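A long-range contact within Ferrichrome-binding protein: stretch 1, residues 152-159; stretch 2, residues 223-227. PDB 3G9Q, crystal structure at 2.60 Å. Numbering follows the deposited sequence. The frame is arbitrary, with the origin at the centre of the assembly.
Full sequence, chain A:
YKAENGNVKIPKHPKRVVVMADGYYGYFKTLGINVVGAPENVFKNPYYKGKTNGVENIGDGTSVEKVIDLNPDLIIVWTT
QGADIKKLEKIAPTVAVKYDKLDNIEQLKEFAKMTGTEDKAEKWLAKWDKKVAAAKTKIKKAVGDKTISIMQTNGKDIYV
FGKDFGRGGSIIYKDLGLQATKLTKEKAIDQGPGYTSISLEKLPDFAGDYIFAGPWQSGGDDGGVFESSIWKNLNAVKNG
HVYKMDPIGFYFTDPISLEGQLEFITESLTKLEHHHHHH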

# COMPACT_ATOMS: atom_id res chain seq x y z
N GLN A 152 4.22 5.92 12.11
CA GLN A 152 2.82 5.99 12.50
C GLN A 152 2.69 5.84 13.99
O GLN A 152 3.47 5.15 14.64
CB GLN A 152 2.00 4.91 11.80
CG GLN A 152 1.97 5.04 10.29
CD GLN A 152 1.11 3.99 9.65
OE1 GLN A 152 1.35 2.79 9.81
NE2 GLN A 152 0.09 4.44 8.94
N THR A 153 1.66 6.48 14.52
CA THR A 153 1.40 6.47 15.94
C THR A 153 0.22 5.60 16.32
O THR A 153 -0.75 5.49 15.57
CB THR A 153 1.13 7.91 16.42
OG1 THR A 153 1.03 7.93 17.85
CG2 THR A 153 -0.18 8.43 15.81
N ASN A 154 0.32 4.98 17.49
CA ASN A 154 -0.73 4.13 18.02
C ASN A 154 -0.61 4.06 19.54
O ASN A 154 0.03 3.16 20.08
CB ASN A 154 -0.62 2.72 17.45
CG ASN A 154 -1.67 1.78 18.01
OD1 ASN A 154 -2.88 2.06 17.94
ND2 ASN A 154 -1.23 0.66 18.56
N GLY A 155 -1.22 5.02 20.21
CA GLY A 155 -1.15 5.05 21.66
C GLY A 155 0.18 5.62 22.11
O GLY A 155 0.55 6.72 21.70
N LYS A 156 0.89 4.88 22.95
CA LYS A 156 2.18 5.33 23.45
C LYS A 156 3.33 4.89 22.52
O LYS A 156 4.41 5.48 22.52
CB LYS A 156 2.41 4.79 24.87
CG LYS A 156 1.47 5.39 25.93
CD LYS A 156 1.85 4.94 27.34
CE LYS A 156 0.91 5.50 28.41
NZ LYS A 156 0.95 6.99 28.49
N ASP A 157 3.06 3.86 21.72
CA ASP A 157 4.05 3.33 20.78
C ASP A 157 4.09 4.08 19.46
O ASP A 157 3.06 4.53 18.96
CB ASP A 157 3.76 1.85 20.49
CG ASP A 157 3.93 0.98 21.71
OD1 ASP A 157 3.39 -0.15 21.71
OD2 ASP A 157 4.61 1.44 22.67
N ILE A 158 5.29 4.20 18.91
CA ILE A 158 5.50 4.88 17.63
C ILE A 158 6.29 3.92 16.73
O ILE A 158 7.35 3.42 17.12
CB ILE A 158 6.30 6.18 17.80
CG1 ILE A 158 5.52 7.16 18.68
CG2 ILE A 158 6.59 6.80 16.45
CD1 ILE A 158 6.34 8.33 19.23
N TYR A 159 5.76 3.66 15.54
CA TYR A 159 6.41 2.76 14.61
C TYR A 159 7.20 3.53 13.53
O TYR A 159 6.66 4.41 12.88
CB TYR A 159 5.37 1.83 13.94
CG TYR A 159 4.34 1.21 14.90
CD1 TYR A 159 3.00 1.63 14.89
CD2 TYR A 159 4.71 0.20 15.80
CE1 TYR A 159 2.05 1.07 15.77
CE2 TYR A 159 3.76 -0.36 16.69
CZ TYR A 159 2.44 0.08 16.66
OH TYR A 159 1.51 -0.47 17.53
N GLY A 223 -2.06 9.02 19.63
CA GLY A 223 -1.77 8.99 21.06
C GLY A 223 -1.20 10.30 21.56
O GLY A 223 -0.44 10.33 22.53
N GLY A 224 -1.56 11.39 20.88
CA GLY A 224 -1.09 12.71 21.27
C GLY A 224 0.40 12.91 21.08
O GLY A 224 1.04 13.66 21.82
N VAL A 225 0.96 12.24 20.09
CA VAL A 225 2.37 12.33 19.78
C VAL A 225 2.60 13.64 19.03
O VAL A 225 3.56 14.35 19.28
CB VAL A 225 2.81 11.14 18.90
CG1 VAL A 225 4.28 11.25 18.56
CG2 VAL A 225 2.54 9.84 19.63
N PHE A 226 1.70 13.96 18.11
CA PHE A 226 1.83 15.19 17.34
C PHE A 226 1.56 16.40 18.22
O PHE A 226 1.49 17.53 17.75
CB PHE A 226 0.85 15.14 16.18
CG PHE A 226 1.02 13.94 15.32
CD1 PHE A 226 -0.08 13.28 14.79
CD2 PHE A 226 2.30 13.44 15.05
CE1 PHE A 226 0.07 12.15 14.00
CE2 PHE A 226 2.47 12.31 14.27
CZ PHE A 226 1.35 11.66 13.74
N GLU A 227 1.40 16.14 19.51
CA GLU A 227 1.15 17.20 20.47
C GLU A 227 2.34 17.36 21.39
O GLU A 227 2.67 18.48 21.80
CB GLU A 227 -0.10 16.87 21.29
CG GLU A 227 -1.39 17.01 20.50
CD GLU A 227 -1.63 18.45 20.05
OE1 GLU A 227 -1.67 19.34 20.94
OE2 GLU A 227 -1.78 18.68 18.83

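Stretch 1 is a β-hairpin. Its strands are joined by backbone hydrogen bonds, from Gln 152 N to Tyr 159 O (3.0 Å), from Tyr 159 N to Gln 152 O (2.9 Å) and from Asn 154 N to Asp 157 O (3.1 Å), the last closing a type II' turn. Gly 155 suits the turn because its positive phi is one that glycine adopts readily. Between side chains, Asn 154 ND2 donates a hydrogen bond to Tyr 159 OH (3.1 Å), linking the two strands a further time.

Stretch 2, without regular helix or strand, lies against this hairpin with no hydrogen bond between them. The backbones come nearest at two glycines, where Gly 223 CA points a C-H at Gly 155 O (3.3 Å, 172° at the hydrogen), a nearly linear, weakly polar contact. A CB on Gly 223 would clash with that same oxygen, so the absence of a side chain permits the approach.

The remaining contacts are mainly van der Waals. Val 225, buried and directed toward the hairpin, places CG1 3.6 Å from Ile 158 CD1, a pairing of branched apolar groups, and CG2 a tight 3.0 Å from Thr 153 OG1. Thr 153 also offers a methyl: its CG2 meets Phe 226 CZ obliquely at 4.1 Å.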